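Local coordinates for protein nidogen-1 (Mus musculus, PDB 1GL4) that binds laminin, collagen IV and perlecan in basement membranes and probably has a role in cell-matrix interactions, here as a fragment comprising an EGF-like module and the G2 beta-barrel, at residues A[37-40]-A[41-44]; A[259-262]-A[263-266]. All coordinates share one frame; numbering follows the deposited sequence.

How the contacts relate
Both contacts are tight turns between neighbouring antiparallel strands, but they belong to different modules. Contact 1 comes first along the chain and closes the hairpin of strands 36-38 and 43-45 in the EGF-like module; contact 2 lies near the C-terminal end, where strand 248-261 of the G2 beta-barrel turns back into strand 266-276. Their centres are 35 Å apart, their nearest atoms about 24 Å, on opposite sides of the chain's centre. Arg41 and Gln42 of contact 1 bond to Glu133, and Gln42 also to Ile158, so it lies where the module meets the barrel. Contact 2 borders the residues involved in perlecan binding, at a barrel end touched by another protein chain.

Contact 1. Residues A[37-40]-A[41-44]; sequences TGNG and RQCV
Arg41 starts the return of the chain next to Asn39, whose side-chain oxygen faces the backbone N-H groups of the turn. Arg41 N lies 3.2 Å from Asn39 OD1, a weak bond bent to 129° at the hydrogen, and Arg41 CB touches the same oxygen. Beyond CB the arginine side chain leaves the turn, and its guanidinium group forms a salt bridge with Glu133 of the barrel.

Gln42 N makes the firmer of the two bonds to that oxygen, Asn39 OD1, at 3.1 Å and nearly in line with the amide C=O. Asn39 CG sits between its own backbone N and carbonyl carbon (chi1 71°), which folds the amide back over the following residues, so that one oxygen receives two successive backbone N-H groups. Gln42 O in turn accepts a weak bond from Asn39 N at 3.2 Å and a CA-H...O contact from Gly38 CA. The Gln42 amide turns from the hairpin to the barrel, OE1 to Ile158 N and NE2 to Glu133.

Cys43 CA comes to 3.2 Å from Thr37 O as a CA-H...O contact, while SG passes beside N and CA of Gly40 on its way to the disulfide with Cys32. Val44 completes the ladder with two bonds of 2.9 Å, Thr37 N to Val44 O and Val44 N to Thr37 O. On the face shared by these two residues, Val44 CG2 meets Thr37 OG1 at 3.7 Å. Phe127 of helix 126-130 also packs on Val44.

Thr37 with Val44 and Gly38 with Cys43 form a short two-stranded antiparallel hairpin, the small C-terminal hairpin of an EGF-like domain, tied in by its last disulfide.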
loop_
_atom_site.group_PDB
_atom_site.type_symbol
_atom_site.label_atom_id
_atom_site.label_comp_id
_atom_site.label_asym_id
_atom_site.label_seq_id
_atom_site.Cartn_x
_atom_site.Cartn_y
_atom_site.Cartn_z
ATOM N N THR A 37 -3.405 17.626 3.825
ATOM C CA THR A 37 -4.429 16.700 4.311
ATOM C C THR A 37 -3.918 15.978 5.553
ATOM O O THR A 37 -2.710 15.820 5.736
ATOM C CB THR A 37 -4.833 15.658 3.233
ATOM O OG1 THR A 37 -3.698 14.861 2.875
ATOM C CG2 THR A 37 -5.355 16.361 1.994
ATOM N N GLY A 38 -4.844 15.550 6.407
ATOM C CA GLY A 38 -4.469 14.869 7.633
ATOM C C GLY A 38 -5.451 15.188 8.745
ATOM O O GLY A 38 -6.533 15.710 8.483
ATOM N N ASN A 39 -5.074 14.902 9.988
ATOM C CA ASN A 39 -5.960 15.156 11.122
ATOM C C ASN A 39 -5.520 16.293 12.045
ATOM O O ASN A 39 -5.953 16.358 13.194
ATOM C CB ASN A 39 -6.119 13.878 11.946
ATOM C CG ASN A 39 -4.859 13.515 12.707
ATOM O OD1 ASN A 39 -3.787 14.079 12.467
ATOM N ND2 ASN A 39 -4.978 12.562 13.625
ATOM N N GLY A 40 -4.664 17.186 11.560
ATOM C CA GLY A 40 -4.223 18.289 12.402
ATOM C C GLY A 40 -2.929 18.005 13.142
ATOM O O GLY A 40 -2.034 18.854 13.182
ATOM N N ARG A 41 -2.830 16.820 13.742
ATOM C CA ARG A 41 -1.625 16.425 14.465
ATOM C C ARG A 41 -0.559 15.991 13.464
ATOM O O ARG A 41 0.640 16.111 13.721
ATOM C CB ARG A 41 -1.931 15.269 15.426
ATOM C CG ARG A 41 -2.676 15.672 16.695
ATOM C CD ARG A 41 -3.097 14.444 17.493
ATOM N NE ARG A 41 -1.966 13.564 17.771
ATOM C CZ ARG A 41 -1.034 13.799 18.689
ATOM N NH1 ARG A 41 -1.093 14.895 19.437
ATOM N NH2 ARG A 41 -0.033 12.942 18.850
ATOM N N GLN A 42 -1.017 15.485 12.322
ATOM C CA GLN A 42 -0.142 15.018 11.247
ATOM C C GLN A 42 -0.745 15.519 9.929
ATOM O O GLN A 42 -1.941 15.320 9.673
ATOM C CB GLN A 42 -0.088 13.482 11.229
ATOM C CG GLN A 42 0.193 12.800 12.575
ATOM C CD GLN A 42 1.638 12.905 13.020
ATOM O OE1 GLN A 42 2.541 13.045 12.201
ATOM N NE2 GLN A 42 1.866 12.810 14.326
ATOM N N CYS A 43 0.071 16.167 9.101
ATOM C CA CYS A 43 -0.399 16.697 7.820
ATOM C C CYS A 43 0.644 16.505 6.718
ATOM O O CYS A 43 1.841 16.555 6.987
ATOM C CB CYS A 43 -0.709 18.198 7.939
ATOM S SG CYS A 43 -1.892 18.676 9.244
ATOM N N VAL A 44 0.183 16.275 5.487
ATOM C CA VAL A 44 1.076 16.122 4.335
ATOM C C VAL A 44 0.510 16.939 3.170
ATOM O O VAL A 44 -0.706 17.109 3.052
ATOM C CB VAL A 44 1.221 14.639 3.894
ATOM C CG1 VAL A 44 1.865 13.824 5.007
ATOM C CG2 VAL A 44 -0.136 14.056 3.527
#

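Contact 2. Residues A[259-262]-A[263-266]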
loop_
_atom_site.group_PDB
_atom_site.type_symbol
_atom_site.label_atom_id
_atom_site.label_comp_id
_atom_site.label_asym_id
_atom_site.label_seq_id
_atom_site.Cartn_x
_atom_site.Cartn_y
_atom_site.Cartn_z
ATOM N N LEU A 259 3.930 -10.609 -5.760
ATOM C CA LEU A 259 5.094 -11.309 -6.301
ATOM C C LEU A 259 6.162 -11.610 -5.263
ATOM O O LEU A 259 6.405 -10.809 -4.372
ATOM C CB LEU A 259 5.713 -10.461 -7.425
ATOM C CG LEU A 259 7.068 -10.829 -8.049
ATOM C CD1 LEU A 259 7.237 -10.059 -9.352
ATOM C CD2 LEU A 259 8.215 -10.493 -7.097
ATOM N N TYR A 260 6.794 -12.774 -5.376
ATOM C CA TYR A 260 7.880 -13.119 -4.468
ATOM C C TYR A 260 9.075 -13.527 -5.314
ATOM O O TYR A 260 8.966 -14.417 -6.160
ATOM C CB TYR A 260 7.523 -14.276 -3.532
ATOM C CG TYR A 260 8.707 -14.694 -2.675
ATOM C CD1 TYR A 260 9.211 -13.846 -1.684
ATOM C CD2 TYR A 260 9.382 -15.896 -2.919
ATOM C CE1 TYR A 260 10.365 -14.179 -0.963
ATOM C CE2 TYR A 260 10.532 -16.235 -2.208
ATOM C CZ TYR A 260 11.017 -15.373 -1.234
ATOM O OH TYR A 260 12.156 -15.713 -0.540
ATOM N N ASN A 261 10.205 -12.864 -5.096
ATOM C CA ASN A 261 11.416 -13.177 -5.837
ATOM C C ASN A 261 12.424 -13.862 -4.919
ATOM O O ASN A 261 12.894 -13.283 -3.936
ATOM C CB ASN A 261 12.024 -11.909 -6.443
ATOM C CG ASN A 261 13.289 -12.196 -7.230
ATOM O OD1 ASN A 261 14.375 -12.314 -6.664
ATOM N ND2 ASN A 261 13.149 -12.337 -8.540
ATOM N N LYS A 262 12.732 -15.107 -5.256
ATOM C CA LYS A 262 13.660 -15.928 -4.497
ATOM C C LYS A 262 15.088 -15.376 -4.503
ATOM O O LYS A 262 15.783 -15.429 -3.489
ATOM C CB LYS A 262 13.649 -17.348 -5.071
ATOM C CG LYS A 262 14.531 -18.333 -4.338
ATOM C CD LYS A 262 14.484 -19.696 -5.018
ATOM C CE LYS A 262 15.281 -20.732 -4.241
ATOM N NZ LYS A 262 16.720 -20.368 -4.098
ATOM N N GLU A 263 15.516 -14.840 -5.643
ATOM C CA GLU A 263 16.868 -14.300 -5.777
ATOM C C GLU A 263 17.181 -13.168 -4.808
ATOM O O GLU A 263 18.234 -13.172 -4.171
ATOM C CB GLU A 263 17.113 -13.826 -7.213
ATOM C CG GLU A 263 17.263 -14.951 -8.226
ATOM C CD GLU A 263 16.059 -15.870 -8.262
ATOM O OE1 GLU A 263 14.935 -15.374 -8.501
ATOM O OE2 GLU A 263 16.237 -17.089 -8.052
ATOM N N GLU A 264 16.283 -12.195 -4.700
ATOM C CA GLU A 264 16.504 -11.082 -3.788
ATOM C C GLU A 264 15.718 -11.279 -2.492
ATOM O O GLU A 264 15.767 -10.443 -1.592
ATOM C CB GLU A 264 16.120 -9.751 -4.460
ATOM C CG GLU A 264 16.920 -9.468 -5.737
ATOM C CD GLU A 264 16.799 -8.036 -6.242
ATOM O OE1 GLU A 264 17.287 -7.767 -7.358
ATOM O OE2 GLU A 264 16.233 -7.175 -5.535
ATOM N N ARG A 265 15.011 -12.403 -2.401
ATOM C CA ARG A 265 14.208 -12.725 -1.223
ATOM C C ARG A 265 13.335 -11.542 -0.839
ATOM O O ARG A 265 13.355 -11.072 0.302
ATOM C CB ARG A 265 15.109 -13.103 -0.049
ATOM C CG ARG A 265 15.880 -14.386 -0.258
ATOM C CD ARG A 265 16.660 -14.748 0.986
ATOM N NE ARG A 265 17.230 -16.086 0.899
ATOM C CZ ARG A 265 17.751 -16.739 1.933
ATOM N NH1 ARG A 265 17.772 -16.174 3.135
ATOM N NH2 ARG A 265 18.248 -17.959 1.768
ATOM N N ILE A 266 12.553 -11.067 -1.799
ATOM C CA ILE A 266 11.694 -9.925 -1.557
ATOM C C ILE A 266 10.251 -10.206 -1.933
ATOM O O ILE A 266 9.969 -10.805 -2.969
ATOM C CB ILE A 266 12.212 -8.693 -2.337
ATOM C CG1 ILE A 266 11.273 -7.506 -2.135
ATOM C CG2 ILE A 266 12.355 -9.040 -3.811
ATOM C CD1 ILE A 266 11.827 -6.204 -2.684
#
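Asn261 reaches across the turn toward Glu263, Glu264 and Ile266, and its side chain adds one bond to the backbone pairing. Asn261 CB lies on the same face of the strand pair as Ile266 and touches Ile266 CG2 at 3.9 Å. CG is turned away from the backbone N (chi1 -180°), which carries the amide forward over the turn. Asn261 OD1 then takes the N-H of Glu264 N at 2.7 Å, a bond straight to 160° at the hydrogen. Asn261 OD1 also lies 3.2 Å from Glu263 CB. At the tip, Asn261 ND2 comes to 3.5 Å from Glu263 OE1, with the amide and carboxylate planes almost perpendicular.

Behind this side chain the backbone pairs Asn261 N with Ile266 O at 3.0 Å and Ile266 N with Asn261 O at 3.1 Å. Arg265 N adds a weak bond to Lys262 O at 3.3 Å. Arg265, with positive phi and psi, and Ile266 both face Asn261, giving a G1 beta bulge where the turn runs into strand 266-276.

On the other side of strand 248-261, the Tyr260 ring lies along Arg265, both pointing the same way. Tyr260 CD1 comes within 3.4 Å of Ile266 O. The phenol oxygen is hydrogen-bonded to Ile94 O, while the Arg265 guanidinium group forms a salt bridge with Glu96.

One side-chain oxygen therefore accepts the N-H of Glu264, three residues on, and helps hold the exposed bend, while the ends of Tyr260 and Arg265 anchor it to residues 94-96. Glu264 OE2 is hydrogen-bonded to an aromatic side chain of the other protein's chain; that chain also places an aromatic side chain on Leu259 and its backbone on Ile266, beside the perlecan-binding residue Arg268.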